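Local coordinates for protein ATP synthase epsilon chain (Caldalkalibacillus thermarum TA2.A1, PDB 5IK2) that binds ATP and belongs to the rotary F1 sector of the ATP synthase, which probably makes ATP from ADP using a proton gradient, at residues Arg13-Gly18 / Ala82-Glu87; Asp21-Arg26 / Ala48-Lys53; Ile61-Gly66 / Val75-Asp80; Ala92-Lys97 / Val126-Ala131. The protein carries 2 engineered substitutions. One frame throughout, in Å; residues are numbered along the deposited sequence.

Contact 1 of 4, residues Arg13-Gly18 / Ala82-Glu87; sequences RKVFQG and AELPEE
Arg-13 and Glu-87 approach tip to tip, each with CG lodged between its backbone N and carbonyl carbon (chi1 71° in Arg-13); Arg-13 then runs extended from CG to NE, and Glu-87 is extended beyond CG. The guanidinium and carboxylate planes stand 76° apart, and the salt bridge is a weak one, with Arg-13 NH2 3.5 Å from Glu-87 OE2. That oxygen lies at the edge of the guanidinium and is held more firmly from its own segment: Leu-84 N donates to Glu-87 OE2 at 3.1 Å in a nearly straight bond (174°), arriving on the anti side of the carboxylate. Glu-87 N returns a bond to Leu-84 O, closing the short turn. Water 1 lies 2.9 Å from Val-15 O and 3.0 Å from Glu-87 OE2, though with further acceptors nearby its two protons cannot serve them all, and it accepts weakly from Arg-13 NH1. At Val-15 the strand 14-17 carries a classic beta bulge, Val-15 and Phe-16 both facing Ile-8 of strand 4-9 in the beta-sandwich. Val-15 CG2 packs 3.7 Å from Ala-82 CB and also lies over one face of the Arg-13 guanidinium, offset toward its rim. Its other branch, Val-15 CG1, is 4.4 Å from Leu-84 CG. The edge of the Phe-16 ring meets Leu-84, Phe-16 CD1 lying 4.4 Å from Leu-84 CD2. Glu-83, an ATP-binding residue, turns its CB away from strand 14-17, and its carboxylate forms a salt bridge with Arg-127 of helix 114-133.

Contact 2 of 4, residues Asp21-Arg26 / Ala48-Lys53; sequences DIVIAR and APVRIK
Ile-24 N donates to Arg-51 O at 2.8 Å with an N-H...O angle of 156°, and Arg-51 N answers to Ile-24 O at 3.0 Å, which identifies a hydrogen-bonded antiparallel pair. The N-to-C directions of strand segments 22-26 and 48-53, 168° apart, agree with the antiparallel sense. Further along, Lys-53 N reaches Ile-22 O at 3.2 Å and Asp-21 N binds Lys-53 O. At the other end the strands part, and water 2 accepts from Arg-26 N and donates to Pro-49 O. On one face of the sheet Ile-24 and Arg-51 lie side by side, the CB of Ile-24 4.0 Å above the Arg-51 guanidinium plane toward its rim; Ile-22 CG2 likewise rests 3.8 Å from Lys-53 CD. Arg-26 bends at chi3 (-58°), which turns NE back, and Ala-48 CB lies 3.3 Å above one face of its guanidinium. On the reverse face the Val-23 and Val-50 side chains cross at a slant, Val-23 CG1 4.1 Å from Val-50 CG1, among the buried side chains of the beta-sandwich that include Ile-8. Strand 19-26 is flanked also by strand 31-34 and strand 48-54 by strand 57-64, while Pro-49 packs against Val-126 and Val-130 of helix 114-133.

Contact 3 of 4, residues Ile61-Gly66 / Val75-Asp80; sequences IAVSGG and VNILAD
Gly-66 and Ala-79 form an antiparallel non-hydrogen-bonded pair with CA atoms 3.6 Å apart, just past a corner at Gly-65, whereas the preceding strand 61-64 runs at 59° to strand 75-79. The corner is tied by one amide: Asp-80 N donates to Gly-65 O at 3.1 Å, approaching from above the carbonyl plane, 60° out of it, and more weakly to Ser-64 O at 3.3 Å. Gly-65 takes the bend with a positive phi. Among the side chains, Ala-79 CB is the meeting point. Val-63 holds CG1 anti to the backbone N (chi1 176°), and that methyl lies 3.5 Å from Ala-79 CB. On the Gly-66 side, where there is no side chain, Ala-79 CB sits 3.6 Å from Gly-66 CA. Val-63 CG1 also reaches Ile-77 CG2, at 4.5 Å, a looser apolar touch in the interior of the beta-sandwich. The Asp-80 carboxylate stands beside Gly-65, but its OD2 is hydrogen-bonded by a polar side chain on the chain of another protein, so this corner belongs to an interface of the assembly. Ser-64 OG bonds to Thr-81 OG1, an ATP-binding residue, and weakly to Arg-123 NE of helix 114-133. Strand 57-64 runs between strands 48-54 and 81-83, and strand 74-79 between strand 66-70, antiparallel, and strand 4-9, parallel.

Contact 4 of 4, residues Ala92-Lys97 / Val126-Ala131; sequences AAKKAK and VRLQVA. Engineered in segment 92-97: Ala-92 (natural residue Arg).
Arg-127 meets Ala-93 through its aliphatic base, CB to CB 4.3 Å, and offers its flat end to nothing in 92-97: no atom of that segment lies on either guanidinium face or at its edge. The guanidinium instead forms a salt bridge with Glu-83, which like Arg-127 is an ATP-binding residue. Leu-128 carries most of the packing. Its CG stands anti to the carbonyl carbon (chi1 -66°), and the two methyls beyond divide the opposing helix between them. Leu-128 CD2 lies 3.9 Å from Ala-93 CB and 3.8 Å from Lys-94 CG; Leu-128 CD1 lies 3.9 Å from Lys-97 CD. Both lysine chains cross Leu-128 at about a right angle and touch it with methylenes, CG of Lys-94 and CD of Lys-97. The axes of helix segments 92-97 and 126-131 approach to 9.6 Å with a crossing angle of -144°, the antiparallel pairing of the C-terminal helical hairpin. Ala-92, an engineered residue at a position of the ATP site, takes no part in the packing. No hydrogen bond crosses between the segments, and the buried surface is a modest 202 Å², so the attraction here is apolar and undirected, consistent with a hairpin whose two helices can separate, as in relatives where they also adopt an extended state.

Contacts 2 and 3 lie nested along the chain inside the loop closed by contact 1, and all three belong to the beta-sandwich. Contacts 2 and 3 meet where strands 48-54 and 57-64 pair: Val-50 N is 2.9 Å from Ile-61 O, a probable hydrogen bond. Contact 1 joins contact 3 the same way, Glu-83 O lying 2.9 Å from Ala-62 N. Contact 4 follows in series, its centre about 16 Å from those of contacts 1 and 3, and docks on the sheet through Val-126 and Val-130. A polar tie between sandwich and helices, Glu-83 OE2 to Arg-127 NH2 at 3.0 Å, joins contacts 1 and 4 within the ATP site, which holds no nucleotide in this chain.

Contact 1 of 4, residues Arg13-Gly18 / Ala82-Glu87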
loop_
_atom_site.group_PDB
_atom_site.type_symbol
_atom_site.label_atom_id
_atom_site.label_comp_id
_atom_site.label_asym_id
_atom_site.label_seq_id
_atom_site.Cartn_x
_atom_site.Cartn_y
_atom_site.Cartn_z
ATOM N N ARG H 13 -6.125 27.373 -47.377
ATOM C CA ARG H 13 -7.442 26.814 -47.736
ATOM C C ARG H 13 -8.058 27.440 -48.991
ATOM O O ARG H 13 -7.608 28.487 -49.464
ATOM C CB ARG H 13 -8.420 26.987 -46.567
ATOM C CG ARG H 13 -8.847 28.430 -46.328
ATOM C CD ARG H 13 -9.316 28.672 -44.902
ATOM N NE ARG H 13 -9.653 30.082 -44.692
ATOM C CZ ARG H 13 -10.784 30.676 -45.080
ATOM N NH1 ARG H 13 -11.744 29.999 -45.714
ATOM N NH2 ARG H 13 -10.959 31.972 -44.830
ATOM N N LYS H 14 -9.096 26.782 -49.507
ATOM C CA LYS H 14 -9.947 27.333 -50.564
ATOM C C LYS H 14 -11.110 28.082 -49.921
ATOM O O LYS H 14 -11.785 27.542 -49.044
ATOM C CB LYS H 14 -10.482 26.224 -51.470
ATOM C CG LYS H 14 -9.398 25.468 -52.221
ATOM C CD LYS H 14 -9.981 24.654 -53.364
ATOM C CE LYS H 14 -8.897 23.938 -54.154
ATOM N NZ LYS H 14 -9.460 23.232 -55.339
ATOM N N VAL H 15 -11.339 29.316 -50.371
ATOM C CA VAL H 15 -12.310 30.230 -49.757
ATOM C C VAL H 15 -13.619 30.292 -50.546
ATOM O O VAL H 15 -14.697 30.231 -49.955
ATOM C CB VAL H 15 -11.716 31.653 -49.621
ATOM C CG1 VAL H 15 -12.695 32.593 -48.920
ATOM C CG2 VAL H 15 -10.387 31.596 -48.876
ATOM N N PHE H 16 -13.516 30.440 -51.867
ATOM C CA PHE H 16 -14.682 30.462 -52.755
ATOM C C PHE H 16 -14.514 29.445 -53.881
ATOM O O PHE H 16 -13.413 29.264 -54.404
ATOM C CB PHE H 16 -14.884 31.861 -53.349
ATOM C CG PHE H 16 -16.173 32.018 -54.114
ATOM C CD1 PHE H 16 -17.341 32.398 -53.462
ATOM C CD2 PHE H 16 -16.220 31.780 -55.487
ATOM C CE1 PHE H 16 -18.533 32.540 -54.162
ATOM C CE2 PHE H 16 -17.407 31.919 -56.191
ATOM C CZ PHE H 16 -18.565 32.302 -55.528
ATOM N N GLN H 17 -15.618 28.787 -54.234
ATOM C CA GLN H 17 -15.678 27.860 -55.365
ATOM C C GLN H 17 -17.070 27.933 -55.992
ATOM O O GLN H 17 -18.073 27.852 -55.280
ATOM C CB GLN H 17 -15.394 26.427 -54.907
ATOM C CG GLN H 17 -13.935 26.138 -54.598
ATOM C CD GLN H 17 -13.688 24.671 -54.284
ATOM O OE1 GLN H 17 -14.379 24.086 -53.446
ATOM N NE2 GLN H 17 -12.703 24.068 -54.949
ATOM N N GLY H 18 -17.127 28.088 -57.313
ATOM C CA GLY H 18 -18.402 28.154 -58.033
ATOM C C GLY H 18 -18.291 28.779 -59.409
ATOM O O GLY H 18 -17.248 29.324 -59.771
ATOM N N ALA H 82 -8.102 35.831 -47.530
ATOM C CA ALA H 82 -9.390 35.939 -48.216
ATOM C C ALA H 82 -10.489 35.442 -47.276
ATOM O O ALA H 82 -10.409 34.317 -46.781
ATOM C CB ALA H 82 -9.375 35.134 -49.505
ATOM N N GLU H 83 -11.489 36.282 -47.012
ATOM C CA GLU H 83 -12.595 35.916 -46.122
ATOM C C GLU H 83 -13.947 36.354 -46.671
ATOM O O GLU H 83 -14.091 37.470 -47.170
ATOM C CB GLU H 83 -12.412 36.533 -44.731
ATOM C CG GLU H 83 -11.169 36.079 -43.970
ATOM C CD GLU H 83 -9.974 37.015 -44.088
ATOM O OE1 GLU H 83 -10.112 38.148 -44.599
ATOM O OE2 GLU H 83 -8.879 36.613 -43.645
ATOM N N LEU H 84 -14.934 35.463 -46.554
ATOM C CA LEU H 84 -16.346 35.800 -46.755
ATOM C C LEU H 84 -16.822 36.599 -45.531
ATOM O O LEU H 84 -16.165 36.557 -44.488
ATOM C CB LEU H 84 -17.179 34.520 -46.897
ATOM C CG LEU H 84 -16.845 33.581 -48.062
ATOM C CD1 LEU H 84 -17.370 32.180 -47.786
ATOM C CD2 LEU H 84 -17.404 34.119 -49.370
ATOM N N PRO H 85 -17.961 37.323 -45.641
ATOM C CA PRO H 85 -18.430 38.162 -44.520
ATOM C C PRO H 85 -18.582 37.434 -43.179
ATOM O O PRO H 85 -18.164 37.960 -42.145
ATOM C CB PRO H 85 -19.795 38.663 -45.009
ATOM C CG PRO H 85 -19.702 38.624 -46.493
ATOM C CD PRO H 85 -18.897 37.391 -46.780
ATOM N N GLU H 86 -19.159 36.232 -43.214
ATOM C CA GLU H 86 -19.433 35.444 -42.001
ATOM C C GLU H 86 -18.193 34.975 -41.219
ATOM O O GLU H 86 -18.286 34.743 -40.012
ATOM C CB GLU H 86 -20.341 34.233 -42.312
ATOM C CG GLU H 86 -19.744 33.140 -43.209
ATOM C CD GLU H 86 -20.167 33.226 -44.671
ATOM O OE1 GLU H 86 -20.400 34.350 -45.175
ATOM O OE2 GLU H 86 -20.252 32.160 -45.323
ATOM N N GLU H 87 -17.050 34.842 -41.895
ATOM C CA GLU H 87 -15.824 34.307 -41.273
ATOM C C GLU H 87 -14.739 35.371 -40.986
ATOM O O GLU H 87 -13.550 35.044 -40.914
ATOM C CB GLU H 87 -15.277 33.131 -42.111
ATOM C CG GLU H 87 -14.689 33.488 -43.475
ATOM C CD GLU H 87 -14.558 32.295 -44.419
ATOM O OE1 GLU H 87 -14.691 31.131 -43.979
ATOM O OE2 GLU H 87 -14.316 32.524 -45.621
HETATM O O HOH W 1 -14.910 29.910 -47.034
#

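Contact 2 of 4, residues Asp21-Arg26 / Ala48-Lys53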
loop_
_atom_site.group_PDB
_atom_site.type_symbol
_atom_site.label_atom_id
_atom_site.label_comp_id
_atom_site.label_asym_id
_atom_site.label_seq_id
_atom_site.Cartn_x
_atom_site.Cartn_y
_atom_site.Cartn_z
ATOM N N ASP H 21 -21.137 34.615 -63.241
ATOM C CA ASP H 21 -21.444 35.374 -64.456
ATOM C C ASP H 21 -20.337 36.378 -64.747
ATOM O O ASP H 21 -19.882 36.495 -65.884
ATOM C CB ASP H 21 -22.782 36.111 -64.318
ATOM C CG ASP H 21 -23.966 35.167 -64.234
ATOM O OD1 ASP H 21 -24.084 34.270 -65.094
ATOM O OD2 ASP H 21 -24.791 35.327 -63.316
ATOM N N ILE H 22 -19.925 37.103 -63.709
ATOM C CA ILE H 22 -18.823 38.064 -63.791
ATOM C C ILE H 22 -18.087 38.145 -62.448
ATOM O O ILE H 22 -18.706 38.025 -61.389
ATOM C CB ILE H 22 -19.331 39.461 -64.238
ATOM C CG1 ILE H 22 -18.165 40.443 -64.417
ATOM C CG2 ILE H 22 -20.365 40.023 -63.265
ATOM C CD1 ILE H 22 -18.520 41.678 -65.220
ATOM N N VAL H 23 -16.769 38.336 -62.512
ATOM C CA VAL H 23 -15.915 38.495 -61.331
ATOM C C VAL H 23 -15.317 39.902 -61.350
ATOM O O VAL H 23 -14.449 40.201 -62.174
ATOM C CB VAL H 23 -14.785 37.439 -61.302
ATOM C CG1 VAL H 23 -13.898 37.615 -60.071
ATOM C CG2 VAL H 23 -15.371 36.034 -61.341
ATOM N N ILE H 24 -15.790 40.761 -60.446
ATOM C CA ILE H 24 -15.321 42.142 -60.354
ATOM C C ILE H 24 -14.156 42.194 -59.364
ATOM O O ILE H 24 -14.342 41.957 -58.168
ATOM C CB ILE H 24 -16.444 43.110 -59.898
ATOM C CG1 ILE H 24 -17.723 42.945 -60.743
ATOM C CG2 ILE H 24 -15.958 44.558 -59.933
ATOM C CD1 ILE H 24 -17.574 43.275 -62.217
ATOM N N ALA H 25 -12.960 42.493 -59.873
ATOM C CA ALA H 25 -11.741 42.575 -59.063
ATOM C C ALA H 25 -11.004 43.879 -59.352
ATOM O O ALA H 25 -10.942 44.318 -60.503
ATOM C CB ALA H 25 -10.840 41.386 -59.353
ATOM N N ARG H 26 -10.446 44.487 -58.305
ATOM C CA ARG H 26 -9.759 45.776 -58.417
ATOM C C ARG H 26 -8.261 45.577 -58.658
ATOM O O ARG H 26 -7.483 45.412 -57.719
ATOM C CB ARG H 26 -10.007 46.621 -57.166
ATOM C CG ARG H 26 -9.661 48.095 -57.331
ATOM C CD ARG H 26 -9.849 48.856 -56.030
ATOM N NE ARG H 26 -11.221 48.748 -55.526
ATOM C CZ ARG H 26 -11.618 49.064 -54.292
ATOM N NH1 ARG H 26 -10.758 49.527 -53.382
ATOM N NH2 ARG H 26 -12.899 48.912 -53.959
ATOM N N ALA H 48 -8.652 44.992 -51.582
ATOM C CA ALA H 48 -10.018 45.462 -51.815
ATOM C C ALA H 48 -11.009 44.290 -51.827
ATOM O O ALA H 48 -10.588 43.128 -51.859
ATOM C CB ALA H 48 -10.079 46.221 -53.134
ATOM N N PRO H 49 -12.328 44.583 -51.783
ATOM C CA PRO H 49 -13.312 43.505 -51.932
ATOM C C PRO H 49 -13.371 42.948 -53.356
ATOM O O PRO H 49 -13.333 43.721 -54.314
ATOM C CB PRO H 49 -14.646 44.181 -51.573
ATOM C CG PRO H 49 -14.279 45.429 -50.850
ATOM C CD PRO H 49 -12.977 45.862 -51.445
ATOM N N VAL H 50 -13.446 41.622 -53.478
ATOM C CA VAL H 50 -13.689 40.951 -54.758
ATOM C C VAL H 50 -15.171 40.588 -54.814
ATOM O O VAL H 50 -15.644 39.799 -53.995
ATOM C CB VAL H 50 -12.827 39.677 -54.915
ATOM C CG1 VAL H 50 -13.141 38.963 -56.230
ATOM C CG2 VAL H 50 -11.344 40.021 -54.832
ATOM N N ARG H 51 -15.892 41.169 -55.771
ATOM C CA ARG H 51 -17.339 40.980 -55.898
ATOM C C ARG H 51 -17.656 39.964 -56.999
ATOM O O ARG H 51 -17.264 40.152 -58.154
ATOM C CB ARG H 51 -18.019 42.328 -56.166
ATOM C CG ARG H 51 -19.511 42.260 -56.480
ATOM C CD ARG H 51 -20.251 43.529 -56.070
ATOM N NE ARG H 51 -19.468 44.750 -56.288
ATOM C CZ ARG H 51 -19.307 45.378 -57.455
ATOM N NH1 ARG H 51 -19.871 44.925 -58.577
ATOM N NH2 ARG H 51 -18.562 46.482 -57.504
ATOM N N ILE H 52 -18.356 38.891 -56.620
ATOM C CA ILE H 52 -18.761 37.825 -57.539
ATOM C C ILE H 52 -20.281 37.852 -57.692
ATOM O O ILE H 52 -21.001 37.692 -56.705
ATOM C CB ILE H 52 -18.335 36.428 -57.025
ATOM C CG1 ILE H 52 -16.824 36.386 -56.764
ATOM C CG2 ILE H 52 -18.726 35.343 -58.027
ATOM C CD1 ILE H 52 -16.347 35.110 -56.103
ATOM N N LYS H 53 -20.754 38.047 -58.924
ATOM C CA LYS H 53 -22.184 37.988 -59.246
ATOM C C LYS H 53 -22.537 36.618 -59.814
ATOM O O LYS H 53 -21.997 36.212 -60.845
ATOM C CB LYS H 53 -22.566 39.066 -60.265
ATOM C CG LYS H 53 -22.655 40.467 -59.689
ATOM C CD LYS H 53 -22.824 41.500 -60.792
ATOM C CE LYS H 53 -22.840 42.913 -60.237
ATOM N NZ LYS H 53 -22.603 43.923 -61.304
HETATM O O HOH W 2 -10.780 43.328 -55.689
#

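Contact 3 of 4, residues Ile61-Gly66 / Val75-Asp80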
loop_
_atom_site.group_PDB
_atom_site.type_symbol
_atom_site.label_atom_id
_atom_site.label_comp_id
_atom_site.label_asym_id
_atom_site.label_seq_id
_atom_site.Cartn_x
_atom_site.Cartn_y
_atom_site.Cartn_z
ATOM N N ILE H 61 -15.823 39.113 -51.106
ATOM C CA ILE H 61 -14.726 38.456 -50.393
ATOM C C ILE H 61 -13.656 39.510 -50.115
ATOM O O ILE H 61 -13.168 40.155 -51.043
ATOM C CB ILE H 61 -14.103 37.299 -51.213
ATOM C CG1 ILE H 61 -15.181 36.288 -51.643
ATOM C CG2 ILE H 61 -13.004 36.599 -50.416
ATOM C CD1 ILE H 61 -15.820 36.579 -52.986
ATOM N N ALA H 62 -13.303 39.682 -48.843
ATOM C CA ALA H 62 -12.239 40.610 -48.445
ATOM C C ALA H 62 -10.887 40.002 -48.798
ATOM O O ALA H 62 -10.479 39.029 -48.177
ATOM C CB ALA H 62 -12.318 40.899 -46.949
ATOM N N VAL H 63 -10.210 40.571 -49.797
ATOM C CA VAL H 63 -8.920 40.058 -50.285
ATOM C C VAL H 63 -7.810 41.089 -50.065
ATOM O O VAL H 63 -7.988 42.271 -50.368
ATOM C CB VAL H 63 -8.997 39.690 -51.788
ATOM C CG1 VAL H 63 -7.633 39.257 -52.326
ATOM C CG2 VAL H 63 -10.038 38.598 -52.010
ATOM N N SER H 64 -6.671 40.628 -49.542
ATOM C CA SER H 64 -5.480 41.468 -49.365
ATOM C C SER H 64 -4.219 40.705 -49.772
ATOM O O SER H 64 -4.084 39.518 -49.474
ATOM C CB SER H 64 -5.361 41.945 -47.912
ATOM O OG SER H 64 -4.854 40.931 -47.060
ATOM N N GLY H 65 -3.308 41.399 -50.453
ATOM C CA GLY H 65 -2.035 40.826 -50.881
ATOM C C GLY H 65 -2.194 39.676 -51.855
ATOM O O GLY H 65 -1.606 38.610 -51.657
ATOM N N GLY H 66 -2.988 39.894 -52.904
ATOM C CA GLY H 66 -3.282 38.855 -53.897
ATOM C C GLY H 66 -3.094 39.278 -55.338
ATOM O O GLY H 66 -2.870 40.453 -55.628
ATOM N N VAL H 75 -10.736 30.970 -63.740
ATOM C CA VAL H 75 -10.317 32.223 -63.094
ATOM C C VAL H 75 -9.806 31.923 -61.681
ATOM O O VAL H 75 -10.571 31.471 -60.829
ATOM C CB VAL H 75 -11.484 33.235 -63.011
ATOM C CG1 VAL H 75 -11.065 34.506 -62.271
ATOM C CG2 VAL H 75 -11.998 33.569 -64.406
ATOM N N ASN H 76 -8.518 32.182 -61.441
ATOM C CA ASN H 76 -7.892 31.970 -60.130
ATOM C C ASN H 76 -7.515 33.292 -59.464
ATOM O O ASN H 76 -7.057 34.222 -60.131
ATOM C CB ASN H 76 -6.636 31.106 -60.276
ATOM C CG ASN H 76 -6.951 29.675 -60.665
ATOM O OD1 ASN H 76 -7.920 29.085 -60.187
ATOM N ND2 ASN H 76 -6.121 29.103 -61.530
ATOM N N ILE H 77 -7.726 33.363 -58.151
ATOM C CA ILE H 77 -7.230 34.461 -57.319
ATOM C C ILE H 77 -6.491 33.851 -56.127
ATOM O O ILE H 77 -7.109 33.233 -55.261
ATOM C CB ILE H 77 -8.373 35.394 -56.844
ATOM C CG1 ILE H 77 -8.910 36.209 -58.026
ATOM C CG2 ILE H 77 -7.894 36.339 -55.740
ATOM C CD1 ILE H 77 -10.214 36.927 -57.752
ATOM N N LEU H 78 -5.169 34.026 -56.107
ATOM C CA LEU H 78 -4.316 33.600 -54.996
ATOM C C LEU H 78 -3.966 34.833 -54.164
ATOM O O LEU H 78 -3.514 35.836 -54.718
ATOM C CB LEU H 78 -3.040 32.930 -55.523
ATOM C CG LEU H 78 -3.163 31.477 -56.000
ATOM C CD1 LEU H 78 -3.999 31.358 -57.268
ATOM C CD2 LEU H 78 -1.783 30.876 -56.221
ATOM N N ALA H 79 -4.176 34.758 -52.848
ATOM C CA ALA H 79 -3.971 35.906 -51.949
ATOM C C ALA H 79 -3.509 35.498 -50.554
ATOM O O ALA H 79 -3.717 34.364 -50.136
ATOM C CB ALA H 79 -5.252 36.719 -51.852
ATOM N N ASP H 80 -2.891 36.441 -49.841
ATOM C CA ASP H 80 -2.419 36.217 -48.465
ATOM C C ASP H 80 -3.584 35.865 -47.551
ATOM O O ASP H 80 -3.526 34.886 -46.806
ATOM C CB ASP H 80 -1.716 37.462 -47.900
ATOM C CG ASP H 80 -0.421 37.806 -48.624
ATOM O OD1 ASP H 80 0.070 37.002 -49.445
ATOM O OD2 ASP H 80 0.114 38.902 -48.360
#

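Contact 4 of 4, residues Ala92-Lys97 / Val126-Ala131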
loop_
_atom_site.group_PDB
_atom_site.type_symbol
_atom_site.label_atom_id
_atom_site.label_comp_id
_atom_site.label_asym_id
_atom_site.label_seq_id
_atom_site.Cartn_x
_atom_site.Cartn_y
_atom_site.Cartn_z
ATOM N N ALA H 92 -11.352 42.191 -33.937
ATOM C CA ALA H 92 -9.928 42.132 -34.278
ATOM C C ALA H 92 -9.561 43.130 -35.379
ATOM O O ALA H 92 -8.480 43.720 -35.345
ATOM C CB ALA H 92 -9.537 40.721 -34.695
ATOM N N ALA H 93 -10.464 43.309 -36.345
ATOM C CA ALA H 93 -10.271 44.264 -37.445
ATOM C C ALA H 93 -10.348 45.720 -36.983
ATOM O O ALA H 93 -9.603 46.566 -37.480
ATOM C CB ALA H 93 -11.285 44.010 -38.552
ATOM N N LYS H 94 -11.251 46.010 -36.048
ATOM C CA LYS H 94 -11.374 47.354 -35.466
ATOM C C LYS H 94 -10.134 47.755 -34.661
ATOM O O LYS H 94 -9.642 48.879 -34.791
ATOM C CB LYS H 94 -12.626 47.456 -34.586
ATOM C CG LYS H 94 -13.928 47.441 -35.365
ATOM C CD LYS H 94 -15.132 47.551 -34.444
ATOM C CE LYS H 94 -16.432 47.548 -35.231
ATOM N NZ LYS H 94 -17.624 47.520 -34.338
ATOM N N LYS H 95 -9.642 46.834 -33.834
ATOM C CA LYS H 95 -8.413 47.050 -33.057
ATOM C C LYS H 95 -7.170 47.138 -33.947
ATOM O O LYS H 95 -6.252 47.902 -33.651
ATOM C CB LYS H 95 -8.240 45.961 -31.990
ATOM C CG LYS H 95 -9.224 46.101 -30.839
ATOM C CD LYS H 95 -9.393 44.814 -30.050
ATOM C CE LYS H 95 -10.478 44.962 -28.992
ATOM N NZ LYS H 95 -10.907 43.652 -28.432
ATOM N N ALA H 96 -7.154 46.361 -35.029
ATOM C CA ALA H 96 -6.096 46.444 -36.040
ATOM C C ALA H 96 -6.143 47.767 -36.809
ATOM O O ALA H 96 -5.096 48.355 -37.091
ATOM C CB ALA H 96 -6.190 45.271 -37.003
ATOM N N LYS H 97 -7.350 48.227 -37.145
ATOM C CA LYS H 97 -7.538 49.524 -37.810
ATOM C C LYS H 97 -7.026 50.671 -36.936
ATOM O O LYS H 97 -6.229 51.493 -37.394
ATOM C CB LYS H 97 -9.017 49.761 -38.150
ATOM C CG LYS H 97 -9.280 51.038 -38.947
ATOM C CD LYS H 97 -10.752 51.421 -38.964
ATOM C CE LYS H 97 -10.929 52.879 -39.355
ATOM N NZ LYS H 97 -12.358 53.246 -39.543
ATOM N N VAL H 126 -10.769 46.799 -45.368
ATOM C CA VAL H 126 -11.455 45.938 -46.343
ATOM C C VAL H 126 -12.231 44.811 -45.646
ATOM O O VAL H 126 -13.328 44.461 -46.082
ATOM C CB VAL H 126 -10.465 45.378 -47.396
ATOM C CG1 VAL H 126 -11.089 44.271 -48.239
ATOM C CG2 VAL H 126 -9.985 46.502 -48.302
ATOM N N ARG H 127 -11.663 44.254 -44.574
ATOM C CA ARG H 127 -12.372 43.274 -43.733
ATOM C C ARG H 127 -13.646 43.845 -43.092
ATOM O O ARG H 127 -14.647 43.136 -42.963
ATOM C CB ARG H 127 -11.445 42.708 -42.645
ATOM C CG ARG H 127 -10.523 41.607 -43.139
ATOM C CD ARG H 127 -9.486 41.244 -42.092
ATOM N NE ARG H 127 -8.695 40.073 -42.477
ATOM C CZ ARG H 127 -7.652 39.594 -41.796
ATOM N NH1 ARG H 127 -7.240 40.176 -40.670
ATOM N NH2 ARG H 127 -7.010 38.520 -42.245
ATOM N N LEU H 128 -13.598 45.117 -42.697
ATOM C CA LEU H 128 -14.761 45.813 -42.134
ATOM C C LEU H 128 -15.834 46.123 -43.185
ATOM O O LEU H 128 -17.025 46.000 -42.899
ATOM C CB LEU H 128 -14.329 47.101 -41.419
ATOM C CG LEU H 128 -13.468 46.886 -40.166
ATOM C CD1 LEU H 128 -12.678 48.140 -39.820
ATOM C CD2 LEU H 128 -14.313 46.439 -38.981
ATOM N N GLN H 129 -15.410 46.528 -44.386
ATOM C CA GLN H 129 -16.332 46.771 -45.513
ATOM C C GLN H 129 -17.150 45.531 -45.888
ATOM O O GLN H 129 -18.364 45.618 -46.084
ATOM C CB GLN H 129 -15.571 47.250 -46.758
ATOM C CG GLN H 129 -15.094 48.694 -46.714
ATOM C CD GLN H 129 -14.241 49.064 -47.921
ATOM O OE1 GLN H 129 -14.523 48.653 -49.049
ATOM N NE2 GLN H 129 -13.192 49.849 -47.687
ATOM N N VAL H 130 -16.471 44.390 -45.989
ATOM C CA VAL H 130 -17.108 43.120 -46.362
ATOM C C VAL H 130 -17.968 42.562 -45.216
ATOM O O VAL H 130 -18.967 41.886 -45.469
ATOM C CB VAL H 130 -16.058 42.087 -46.850
ATOM C CG1 VAL H 130 -16.693 40.730 -47.137
ATOM C CG2 VAL H 130 -15.364 42.606 -48.106
ATOM N N ALA H 131 -17.590 42.853 -43.969
ATOM C CA ALA H 131 -18.394 42.474 -42.796
ATOM C C ALA H 131 -19.711 43.259 -42.694
ATOM O O ALA H 131 -20.731 42.695 -42.294
ATOM C CB ALA H 131 -17.583 42.640 -41.520
#